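Long-range contacts in amidohydrolase 2 (Bifidobacterium longum subsp. infantis, PDB 6UVZ), which probably acts as a hydrolase of the metallo-dependent hydrolase superfamily, built on a TIM-barrel fold, its substrate not being established: residues Ile80-Met84 with Ala254-Asp258; Ile122-Arg126 with Ala150-Glu156; Cys138-Leu144 with Gly165-Gly169; Leu215-Asn219 with Phe229-Phe233. One frame throughout, in Å; residues are numbered along the deposited sequence.

Interaction 1 (Ile80-Met84 with Ala254-Asp258)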
loop_
_atom_site.group_PDB
_atom_site.type_symbol
_atom_site.label_atom_id
_atom_site.label_comp_id
_atom_site.label_asym_id
_atom_site.label_seq_id
_atom_site.Cartn_x
_atom_site.Cartn_y
_atom_site.Cartn_z
ATOM N N ILE A 80 -9.118 11.516 -2.870
ATOM C CA ILE A 80 -7.902 10.875 -3.376
ATOM C C ILE A 80 -6.738 11.750 -2.920
ATOM O O ILE A 80 -6.368 12.728 -3.571
ATOM C CB ILE A 80 -7.937 10.686 -4.890
ATOM C CG1 ILE A 80 -9.152 9.847 -5.290
ATOM C CG2 ILE A 80 -6.657 10.020 -5.370
ATOM C CD1 ILE A 80 -9.255 9.585 -6.779
ATOM N N LEU A 81 -6.157 11.390 -1.775
ATOM C CA LEU A 81 -5.087 12.195 -1.195
ATOM C C LEU A 81 -3.792 12.041 -1.981
ATOM O O LEU A 81 -3.146 13.035 -2.337
ATOM C CB LEU A 81 -4.879 11.810 0.270
ATOM C CG LEU A 81 -5.604 12.634 1.339
ATOM C CD1 LEU A 81 -7.045 12.912 0.945
ATOM C CD2 LEU A 81 -5.546 11.920 2.680
ATOM N N LYS A 82 -3.393 10.802 -2.258
ATOM C CA LYS A 82 -2.161 10.514 -2.974
ATOM C C LYS A 82 -2.424 9.466 -4.044
ATOM O O LYS A 82 -3.357 8.664 -3.935
ATOM C CB LYS A 82 -1.062 10.024 -2.019
ATOM C CG LYS A 82 -0.685 11.012 -0.926
ATOM C CD LYS A 82 -0.027 12.257 -1.498
ATOM C CE LYS A 82 0.320 13.249 -0.399
ATOM N NZ LYS A 82 1.037 14.442 -0.926
ATOM N N ARG A 83 -1.590 9.478 -5.081
ATOM C CA ARG A 83 -1.718 8.562 -6.208
ATOM C C ARG A 83 -0.408 7.812 -6.393
ATOM O O ARG A 83 0.629 8.427 -6.664
ATOM C CB ARG A 83 -2.094 9.312 -7.486
ATOM C CG ARG A 83 -3.503 9.867 -7.466
ATOM C CD ARG A 83 -3.721 10.893 -8.563
ATOM N NE ARG A 83 -5.059 11.470 -8.494
ATOM C CZ ARG A 83 -5.419 12.418 -7.635
ATOM N NH1 ARG A 83 -4.539 12.897 -6.765
ATOM N NH2 ARG A 83 -6.660 12.885 -7.641
HETATM N N MSE A 84 -0.458 6.493 -6.246
HETATM C CA MSE A 84 0.713 5.645 -6.435
HETATM C C MSE A 84 0.625 4.913 -7.769
HETATM O O MSE A 84 0.113 3.797 -7.842
HETATM C CB MSE A 84 0.842 4.641 -5.287
HETATM C CG MSE A 84 0.863 5.278 -3.907
HETATM SE SE MSE A 84 2.472 6.326 -3.590
HETATM C CE MSE A 84 1.651 8.021 -3.105
ATOM N N ALA A 254 4.431 9.166 6.278
ATOM C CA ALA A 254 4.923 8.304 5.209
ATOM C C ALA A 254 4.685 8.934 3.841
ATOM O O ALA A 254 5.616 9.073 3.039
ATOM C CB ALA A 254 4.253 6.932 5.294
ATOM N N TYR A 255 3.444 9.324 3.560
ATOM C CA TYR A 255 3.080 9.898 2.272
ATOM C C TYR A 255 3.170 11.418 2.248
ATOM O O TYR A 255 2.872 12.022 1.212
ATOM C CB TYR A 255 1.664 9.460 1.884
ATOM C CG TYR A 255 1.538 7.975 1.630
ATOM C CD1 TYR A 255 1.902 7.431 0.406
ATOM C CD2 TYR A 255 1.057 7.120 2.612
ATOM C CE1 TYR A 255 1.792 6.076 0.165
ATOM C CE2 TYR A 255 0.943 5.761 2.381
ATOM C CZ TYR A 255 1.312 5.246 1.156
ATOM O OH TYR A 255 1.203 3.896 0.915
ATOM N N ASN A 256 3.575 12.044 3.356
ATOM C CA ASN A 256 3.705 13.499 3.448
ATOM C C ASN A 256 2.379 14.188 3.124
ATOM O O ASN A 256 2.301 15.078 2.274
ATOM C CB ASN A 256 4.832 14.011 2.547
ATOM C CG ASN A 256 5.342 15.375 2.968
ATOM O OD1 ASN A 256 4.873 16.405 2.483
ATOM N ND2 ASN A 256 6.310 15.389 3.878
ATOM N N ILE A 257 1.327 13.762 3.816
ATOM C CA ILE A 257 -0.018 14.289 3.605
ATOM C C ILE A 257 -0.188 15.518 4.490
ATOM O O ILE A 257 -0.242 15.409 5.718
ATOM C CB ILE A 257 -1.087 13.232 3.909
ATOM C CG1 ILE A 257 -0.891 12.004 3.017
ATOM C CG2 ILE A 257 -2.482 13.815 3.729
ATOM C CD1 ILE A 257 -1.826 10.857 3.340
ATOM N N ASP A 258 -0.276 16.689 3.868
ATOM C CA ASP A 258 -0.459 17.935 4.605
ATOM C C ASP A 258 -1.899 18.082 5.082
ATOM O O ASP A 258 -2.219 17.769 6.229
ATOM C CB ASP A 258 -0.064 19.135 3.741
ATOM C CG ASP A 258 1.419 19.162 3.425
ATOM O OD1 ASP A 258 2.147 18.264 3.898
ATOM O OD2 ASP A 258 1.858 20.083 2.704
#
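The side chain of Lys82 spans the gap between a barrel strand and the C-terminal tail. With chi1 and chi2 both m and the rest t, it bends near the backbone and then runs straight to the tail: Lys82 CG lies 4.0 Å from Tyr255 CB, Lys82 CE 3.8 Å from Ile257 CG1 and 3.3 Å from Tyr255 O, and its NZ makes a weak 3.5 Å hydrogen bond to Asn256 O. Leu81 breaks the strand's extended backbone (phi/psi -73/-49), so it and Lys82 both point toward the tail; with an off-well chi1 of -95°, Leu81 brings CD2 to 3.8 Å from Ile257 CG2. Strand 80-86 belongs to the parallel barrel, and the tail leaving helix 244-254 lies alongside the beginning of this strand. Tyr255 (chi1 m) sends its ring inward, where OH hydrogen-bonds Glu136. Met84, a selenomethionine, m at chi1 and chi2, meets that ring: CE is 3.6 Å from Tyr255 CD1, and SE lies 5.1 Å from the ring centroid at its edge, a Met-aromatic contact. At Asn256 a positive phi ends the helical conformation and turns the chain, after which Ile257 (chi1 m, chi2 t) lies between Leu81 and Lys82 and also touches Ile9 of strand 7-13.

Interaction 2 (Ile122-Arg126 with Ala150-Glu156)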
loop_
_atom_site.group_PDB
_atom_site.type_symbol
_atom_site.label_atom_id
_atom_site.label_comp_id
_atom_site.label_asym_id
_atom_site.label_seq_id
_atom_site.Cartn_x
_atom_site.Cartn_y
_atom_site.Cartn_z
ATOM N N ILE A 122 18.714 0.252 -7.287
ATOM C CA ILE A 122 19.234 0.989 -6.138
ATOM C C ILE A 122 19.407 2.463 -6.489
ATOM O O ILE A 122 19.018 3.351 -5.721
ATOM C CB ILE A 122 20.557 0.366 -5.656
ATOM C CG1 ILE A 122 20.377 -1.128 -5.385
ATOM C CG2 ILE A 122 21.059 1.081 -4.412
ATOM C CD1 ILE A 122 19.350 -1.435 -4.323
ATOM N N ALA A 123 19.996 2.742 -7.654
ATOM C CA ALA A 123 20.159 4.125 -8.089
ATOM C C ALA A 123 18.815 4.798 -8.321
ATOM O O ALA A 123 18.679 6.007 -8.098
ATOM C CB ALA A 123 21.009 4.181 -9.357
ATOM N N GLY A 124 17.812 4.039 -8.769
ATOM C CA GLY A 124 16.485 4.604 -8.928
ATOM C C GLY A 124 15.842 4.986 -7.613
ATOM O O GLY A 124 15.071 5.949 -7.552
ATOM N N LEU A 125 16.143 4.243 -6.544
ATOM C CA LEU A 125 15.620 4.594 -5.228
ATOM C C LEU A 125 16.155 5.943 -4.766
ATOM O O LEU A 125 15.414 6.749 -4.190
ATOM C CB LEU A 125 15.968 3.502 -4.214
ATOM C CG LEU A 125 15.339 2.120 -4.413
ATOM C CD1 LEU A 125 16.043 1.080 -3.554
ATOM C CD2 LEU A 125 13.855 2.148 -4.096
ATOM N N ARG A 126 17.439 6.211 -5.018
ATOM C CA ARG A 126 18.014 7.495 -4.630
ATOM C C ARG A 126 17.394 8.639 -5.422
ATOM O O ARG A 126 17.211 9.740 -4.890
ATOM C CB ARG A 126 19.529 7.476 -4.828
ATOM C CG ARG A 126 20.222 6.252 -4.254
ATOM C CD ARG A 126 21.734 6.403 -4.315
ATOM N NE ARG A 126 22.421 5.120 -4.193
ATOM C CZ ARG A 126 22.687 4.519 -3.039
ATOM N NH1 ARG A 126 22.319 5.082 -1.895
ATOM N NH2 ARG A 126 23.317 3.352 -3.026
ATOM N N ALA A 150 18.296 -4.163 -0.256
ATOM C CA ALA A 150 18.129 -3.101 -1.241
ATOM C C ALA A 150 17.864 -1.761 -0.565
ATOM O O ALA A 150 18.565 -0.776 -0.821
ATOM C CB ALA A 150 16.998 -3.452 -2.208
ATOM N N PHE A 151 16.856 -1.708 0.306
ATOM C CA PHE A 151 16.501 -0.466 0.978
ATOM C C PHE A 151 17.445 -0.114 2.120
ATOM O O PHE A 151 17.376 1.010 2.630
ATOM C CB PHE A 151 15.061 -0.543 1.492
ATOM C CG PHE A 151 14.038 -0.663 0.400
ATOM C CD1 PHE A 151 13.585 0.461 -0.269
ATOM C CD2 PHE A 151 13.534 -1.901 0.037
ATOM C CE1 PHE A 151 12.647 0.352 -1.278
ATOM C CE2 PHE A 151 12.597 -2.016 -0.971
ATOM C CZ PHE A 151 12.152 -0.888 -1.628
ATOM N N ALA A 152 18.316 -1.036 2.534
ATOM C CA ALA A 152 19.341 -0.683 3.510
ATOM C C ALA A 152 20.394 0.232 2.901
ATOM O O ALA A 152 20.962 1.077 3.602
ATOM C CB ALA A 152 19.996 -1.943 4.075
ATOM N N GLN A 153 20.665 0.082 1.602
ATOM C CA GLN A 153 21.606 0.964 0.925
ATOM C C GLN A 153 21.021 2.347 0.680
ATOM O O GLN A 153 21.779 3.313 0.544
ATOM C CB GLN A 153 22.046 0.347 -0.403
ATOM C CG GLN A 153 22.494 -1.101 -0.298
ATOM C CD GLN A 153 22.836 -1.701 -1.647
ATOM O OE1 GLN A 153 23.426 -1.041 -2.501
ATOM N NE2 GLN A 153 22.459 -2.959 -1.847
ATOM N N VAL A 154 19.698 2.462 0.618
ATOM C CA VAL A 154 19.035 3.746 0.410
ATOM C C VAL A 154 18.108 4.014 1.592
ATOM O O VAL A 154 16.887 3.836 1.474
ATOM C CB VAL A 154 18.259 3.767 -0.918
ATOM C CG1 VAL A 154 17.839 5.187 -1.269
ATOM C CG2 VAL A 154 19.096 3.161 -2.035
ATOM N N PRO A 155 18.633 4.430 2.748
ATOM C CA PRO A 155 17.751 4.724 3.889
ATOM C C PRO A 155 16.957 6.009 3.734
ATOM O O PRO A 155 16.029 6.235 4.521
ATOM C CB PRO A 155 18.727 4.817 5.067
ATOM C CG PRO A 155 20.008 5.256 4.446
ATOM C CD PRO A 155 20.056 4.594 3.094
ATOM N N GLU A 156 17.282 6.851 2.754
ATOM C CA GLU A 156 16.601 8.127 2.582
ATOM C C GLU A 156 15.332 8.027 1.746
ATOM O O GLU A 156 14.598 9.016 1.648
ATOM C CB GLU A 156 17.546 9.159 1.951
ATOM C CG GLU A 156 18.039 8.807 0.554
ATOM C CD GLU A 156 19.255 7.900 0.562
ATOM O OE1 GLU A 156 19.623 7.402 1.646
ATOM O OE2 GLU A 156 19.847 7.689 -0.517
#
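Val154 is the main bump here. It fills a hollow on helix 119-131 formed by Ile122, Leu125 and Arg126: Val154 CG2 sits 3.7 Å from both Ile122 CG2 and Ile122 O, 3.8 Å from Leu125 CB, and, at 3.8 Å from Arg126 NH1, over one face of the guanidinium. In return Ile122 pushes CD1 onto helix 144-153, 3.8 Å from Ala150 CB and 3.6 Å from Ala150 O; the small alanine leaves space for it. These are neighbouring helices of the barrel's outer layer, following strands 101-103 and 135-137, and they run in the same sense, with CA atoms 6.5 Å apart at Ile122-Ala150 and 6.4 Å at Arg126-Val154. Deeper in, Leu125 CD2 rests 3.6 Å from Phe151 CE1, whose ring also touches Val157 and Leu184. At the solvent-facing edge, Arg126 NH1 donates to Gln153 O at 3.1 Å and makes a long salt bridge of 3.8 Å to Glu156 OE2.

Interaction 3 (Cys138-Leu144 with Gly165-Gly169)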
loop_
_atom_site.group_PDB
_atom_site.type_symbol
_atom_site.label_atom_id
_atom_site.label_comp_id
_atom_site.label_asym_id
_atom_site.label_seq_id
_atom_site.Cartn_x
_atom_site.Cartn_y
_atom_site.Cartn_z
ATOM N N CYS A 138 5.516 -4.343 -3.073
ATOM C CA CYS A 138 4.629 -5.502 -3.077
ATOM C C CYS A 138 5.365 -6.641 -3.768
ATOM O O CYS A 138 5.555 -6.610 -4.989
ATOM C CB CYS A 138 3.308 -5.192 -3.782
ATOM S SG CYS A 138 2.128 -6.563 -3.789
ATOM N N ASN A 139 5.777 -7.644 -2.994
ATOM C CA ASN A 139 6.643 -8.693 -3.516
ATOM C C ASN A 139 6.143 -10.086 -3.155
ATOM O O ASN A 139 5.004 -10.251 -2.703
ATOM C CB ASN A 139 8.066 -8.506 -2.988
ATOM C CG ASN A 139 8.143 -8.610 -1.478
ATOM O OD1 ASN A 139 7.182 -8.298 -0.773
ATOM N ND2 ASN A 139 9.287 -9.055 -0.970
ATOM N N ARG A 140 6.992 -11.092 -3.356
ATOM C CA ARG A 140 6.686 -12.456 -2.964
ATOM C C ARG A 140 7.076 -12.676 -1.503
ATOM O O ARG A 140 7.642 -11.803 -0.842
ATOM C CB ARG A 140 7.412 -13.453 -3.869
ATOM C CG ARG A 140 7.237 -13.225 -5.362
ATOM C CD ARG A 140 8.014 -14.275 -6.144
ATOM N NE ARG A 140 8.132 -13.964 -7.565
ATOM C CZ ARG A 140 7.348 -14.472 -8.511
ATOM N NH1 ARG A 140 6.379 -15.317 -8.190
ATOM N NH2 ARG A 140 7.533 -14.134 -9.781
ATOM N N GLY A 141 6.775 -13.866 -0.997
ATOM C CA GLY A 141 7.121 -14.239 0.354
ATOM C C GLY A 141 8.615 -14.387 0.586
ATOM O O GLY A 141 9.212 -13.662 1.389
ATOM N N PRO A 142 9.252 -15.337 -0.109
ATOM C CA PRO A 142 10.672 -15.614 0.165
ATOM C C PRO A 142 11.620 -14.509 -0.272
ATOM O O PRO A 142 12.771 -14.497 0.183
ATOM C CB PRO A 142 10.934 -16.907 -0.619
ATOM C CG PRO A 142 9.931 -16.875 -1.721
ATOM C CD PRO A 142 8.702 -16.260 -1.120
ATOM N N GLU A 143 11.186 -13.587 -1.126
ATOM C CA GLU A 143 12.079 -12.570 -1.668
ATOM C C GLU A 143 12.252 -11.365 -0.749
ATOM O O GLU A 143 12.909 -10.398 -1.146
ATOM C CB GLU A 143 11.578 -12.110 -3.040
ATOM C CG GLU A 143 11.409 -13.243 -4.040
ATOM C CD GLU A 143 11.406 -12.761 -5.477
ATOM O OE1 GLU A 143 11.627 -11.552 -5.702
ATOM O OE2 GLU A 143 11.189 -13.593 -6.382
ATOM N N LEU A 144 11.692 -11.402 0.464
ATOM C CA LEU A 144 11.830 -10.275 1.380
ATOM C C LEU A 144 13.261 -10.089 1.868
ATOM O O LEU A 144 13.602 -9.000 2.341
ATOM C CB LEU A 144 10.898 -10.450 2.580
ATOM C CG LEU A 144 9.752 -9.444 2.696
ATOM C CD1 LEU A 144 9.006 -9.631 4.005
ATOM C CD2 LEU A 144 10.272 -8.021 2.573
ATOM N N GLY A 165 4.113 -7.592 3.974
ATOM C CA GLY A 165 5.201 -8.251 3.286
ATOM C C GLY A 165 4.829 -9.500 2.520
ATOM O O GLY A 165 5.720 -10.130 1.933
ATOM N N ASN A 166 3.547 -9.876 2.498
ATOM C CA ASN A 166 3.086 -11.101 1.839
ATOM C C ASN A 166 3.839 -12.326 2.354
ATOM O O ASN A 166 4.200 -13.224 1.588
ATOM C CB ASN A 166 3.200 -10.993 0.315
ATOM C CG ASN A 166 2.191 -10.030 -0.279
ATOM O OD1 ASN A 166 1.083 -10.424 -0.646
ATOM N ND2 ASN A 166 2.570 -8.762 -0.379
ATOM N N VAL A 167 4.076 -12.364 3.662
ATOM C CA VAL A 167 4.825 -13.451 4.285
ATOM C C VAL A 167 3.902 -14.646 4.499
ATOM O O VAL A 167 2.697 -14.464 4.727
ATOM C CB VAL A 167 5.461 -12.999 5.609
ATOM C CG1 VAL A 167 6.462 -11.884 5.361
ATOM C CG2 VAL A 167 4.389 -12.546 6.590
ATOM N N PRO A 168 4.412 -15.878 4.419
ATOM C CA PRO A 168 3.548 -17.030 4.720
ATOM C C PRO A 168 3.227 -17.155 6.197
ATOM O O PRO A 168 2.079 -17.448 6.555
ATOM C CB PRO A 168 4.365 -18.228 4.209
ATOM C CG PRO A 168 5.418 -17.638 3.308
ATOM C CD PRO A 168 5.717 -16.291 3.880
ATOM N N GLY A 169 4.210 -16.939 7.069
ATOM C CA GLY A 169 3.994 -17.044 8.498
ATOM C C GLY A 169 5.212 -16.668 9.316
ATOM O O GLY A 169 5.896 -15.686 9.009
#
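Cys138 opens the loop that follows strand 135-137, its SG lying 4.1 Å from Asn166 ND2 across the gap. At Asn139 the backbone O comes within 3.6 Å of Asn166 CB, while the side-chain OD1 stands 3.6 Å from Gly165 O. The CA-to-CB bond of Arg140 points away from the second loop, and its NE forms a salt bridge with Glu143 OE2 at 3.3 Å. Gly141 makes the closest approach: its CA is 4.6 Å from Val167 CA and 3.3 Å from Asn166 O, and a beta carbon here would press on Pro168 CD. From Gly141 a type I turn passes through Pro142 and Glu143, the N-cap residue, to Leu144, the first residue of helix 144-153. Leu144 points back to the other loop, CD1 reaching 3.7 Å from Val167 CG1 and 3.9 Å from Gly165 O; any side chain at Gly165 would collide with this methyl. Leu144 and Val167 both continue onto Leu178 of helix 172-181. Van der Waals packing alone thus joins two successive beta-to-alpha loops, after strands 135-137 and 159-161, at the C-terminal mouth of a TIM barrel, the end where enzymes of this superfamily carry their active site.

Interaction 4 (Leu215-Asn219 with Phe229-Phe233)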
loop_
_atom_site.group_PDB
_atom_site.type_symbol
_atom_site.label_atom_id
_atom_site.label_comp_id
_atom_site.label_asym_id
_atom_site.label_seq_id
_atom_site.Cartn_x
_atom_site.Cartn_y
_atom_site.Cartn_z
ATOM N N LEU A 215 0.740 1.377 9.157
ATOM C CA LEU A 215 -0.305 2.108 8.456
ATOM C C LEU A 215 -1.576 1.273 8.379
ATOM O O LEU A 215 -1.521 0.066 8.129
ATOM C CB LEU A 215 0.144 2.480 7.041
ATOM C CG LEU A 215 1.508 3.155 6.882
ATOM C CD1 LEU A 215 1.920 3.179 5.420
ATOM C CD2 LEU A 215 1.475 4.561 7.448
ATOM N N TYR A 216 -2.720 1.921 8.586
ATOM C CA TYR A 216 -4.001 1.267 8.350
ATOM C C TYR A 216 -4.255 1.160 6.854
ATOM O O TYR A 216 -4.119 2.144 6.118
ATOM C CB TYR A 216 -5.148 2.025 9.016
ATOM C CG TYR A 216 -6.494 1.669 8.424
ATOM C CD1 TYR A 216 -7.099 0.451 8.708
ATOM C CD2 TYR A 216 -7.151 2.541 7.564
ATOM C CE1 TYR A 216 -8.324 0.116 8.159
ATOM C CE2 TYR A 216 -8.375 2.213 7.010
ATOM C CZ TYR A 216 -8.958 1.001 7.312
ATOM O OH TYR A 216 -10.175 0.676 6.763
ATOM N N SER A 217 -4.640 -0.033 6.410
ATOM C CA SER A 217 -4.903 -0.295 5.003
ATOM C C SER A 217 -6.117 -1.203 4.887
ATOM O O SER A 217 -6.213 -2.208 5.597
ATOM C CB SER A 217 -3.688 -0.938 4.327
ATOM O OG SER A 217 -4.043 -1.515 3.085
ATOM N N SER A 218 -7.038 -0.848 3.994
ATOM C CA SER A 218 -8.236 -1.644 3.757
ATOM C C SER A 218 -8.095 -2.611 2.592
ATOM O O SER A 218 -8.764 -3.649 2.586
ATOM C CB SER A 218 -9.442 -0.734 3.497
ATOM O OG SER A 218 -9.296 -0.035 2.273
ATOM N N ASN A 219 -7.248 -2.293 1.610
ATOM C CA ASN A 219 -7.103 -3.090 0.391
ATOM C C ASN A 219 -8.437 -3.230 -0.341
ATOM O O ASN A 219 -8.693 -4.233 -1.011
ATOM C CB ASN A 219 -6.498 -4.467 0.688
ATOM C CG ASN A 219 -5.843 -5.093 -0.527
ATOM O OD1 ASN A 219 -5.505 -4.404 -1.489
ATOM N ND2 ASN A 219 -5.656 -6.407 -0.486
ATOM N N PHE A 229 -14.964 -6.001 4.129
ATOM C CA PHE A 229 -14.513 -4.729 4.682
ATOM C C PHE A 229 -14.950 -4.585 6.135
ATOM O O PHE A 229 -14.151 -4.215 7.003
ATOM C CB PHE A 229 -15.050 -3.572 3.835
ATOM C CG PHE A 229 -14.341 -2.263 4.063
ATOM C CD1 PHE A 229 -13.228 -2.187 4.886
ATOM C CD2 PHE A 229 -14.793 -1.106 3.451
ATOM C CE1 PHE A 229 -12.583 -0.984 5.096
ATOM C CE2 PHE A 229 -14.150 0.100 3.656
ATOM C CZ PHE A 229 -13.044 0.160 4.479
ATOM N N ALA A 230 -16.219 -4.888 6.419
ATOM C CA ALA A 230 -16.704 -4.827 7.794
ATOM C C ALA A 230 -15.935 -5.787 8.694
ATOM O O ALA A 230 -15.589 -5.443 9.830
ATOM C CB ALA A 230 -18.202 -5.130 7.838
ATOM N N THR A 231 -15.654 -6.994 8.199
ATOM C CA THR A 231 -14.880 -7.951 8.984
ATOM C C THR A 231 -13.448 -7.470 9.185
ATOM O O THR A 231 -12.896 -7.585 10.286
ATOM C CB THR A 231 -14.892 -9.321 8.304
ATOM O OG1 THR A 231 -16.245 -9.712 8.038
ATOM C CG2 THR A 231 -14.235 -10.362 9.196
ATOM N N HIS A 232 -12.833 -6.921 8.134
ATOM C CA HIS A 232 -11.458 -6.444 8.252
ATOM C C HIS A 232 -11.376 -5.181 9.098
ATOM O O HIS A 232 -10.487 -5.054 9.949
ATOM C CB HIS A 232 -10.863 -6.195 6.867
ATOM C CG HIS A 232 -9.552 -5.474 6.899
ATOM N ND1 HIS A 232 -8.398 -6.047 7.391
ATOM C CD2 HIS A 232 -9.213 -4.222 6.508
ATOM C CE1 HIS A 232 -7.404 -5.182 7.297
ATOM N NE2 HIS A 232 -7.872 -4.067 6.766
ATOM N N PHE A 233 -12.290 -4.231 8.878
ATOM C CA PHE A 233 -12.235 -2.975 9.618
ATOM C C PHE A 233 -12.524 -3.178 11.098
ATOM O O PHE A 233 -11.953 -2.477 11.940
ATOM C CB PHE A 233 -13.215 -1.966 9.018
ATOM C CG PHE A 233 -13.183 -0.622 9.687
ATOM C CD1 PHE A 233 -14.240 -0.202 10.477
ATOM C CD2 PHE A 233 -12.093 0.218 9.530
ATOM C CE1 PHE A 233 -14.212 1.035 11.094
ATOM C CE2 PHE A 233 -12.058 1.455 10.146
ATOM C CZ PHE A 233 -13.119 1.863 10.928
#
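A buried helix-to-loop contact, aromatic but with one strong polar link, packs the start of helix 229-239 against residues 215-219, which continue strand 214-216 into a loop. The link is a hydrogen bond from His232 NE2 to Ser217 O, 2.8 Å long, lying near the imidazole plane; it gives a donor to a backbone carbonyl. Tyr216 reaches out to the helix although its CA-CB bond points sideways: OH comes within 3.4 Å of both Phe229 CE1, at that ring's edge, and Phe233 CD2, and the Tyr216 and Phe233 rings meet obliquely, centroids 6.0 Å apart and planes at 75°. Strand 214-216 is the eighth of the TIM barrel, and Tyr216 also bonds through its backbone to Ser11 of the first strand, 7-13, so the helix packs outside the seam where the barrel closes. Tyr216 OH has its hydrogen-bond partner in Tyr45 OH of helix 38-47, against which Phe229 also packs, edge-to-face with the Tyr45 ring. Ser218 places CB 3.5 Å from Phe229 CE1 while its OG bonds to Asp10. One helical turn separates Phe229 from Phe233, which brings both rings to the Tyr216 hydroxyl.

How the interactions relate
From the N terminus the chain first meets residues 80-84 of strand 80-86, whose partner waits at the very end, so interaction 1 closes a long loop that encloses the other three. Next come the interleaved segments of interactions 2 and 3: 122-126, 138-144, 150-156, 165-169. These two contacts cross along the chain; one ties neighbouring outer helices, the other the loops at the barrel's C-terminal mouth, and they do not touch. Interaction 4 follows in series, a short closure from the last strand to helix 229-239. It meets interaction 1 where Leu215 packs on Tyr255 (CD1 to CE2, 4.1 Å) and Ala254, beside the barrel seam. Interactions 2 and 4 lie farthest apart, centres about 29 Å.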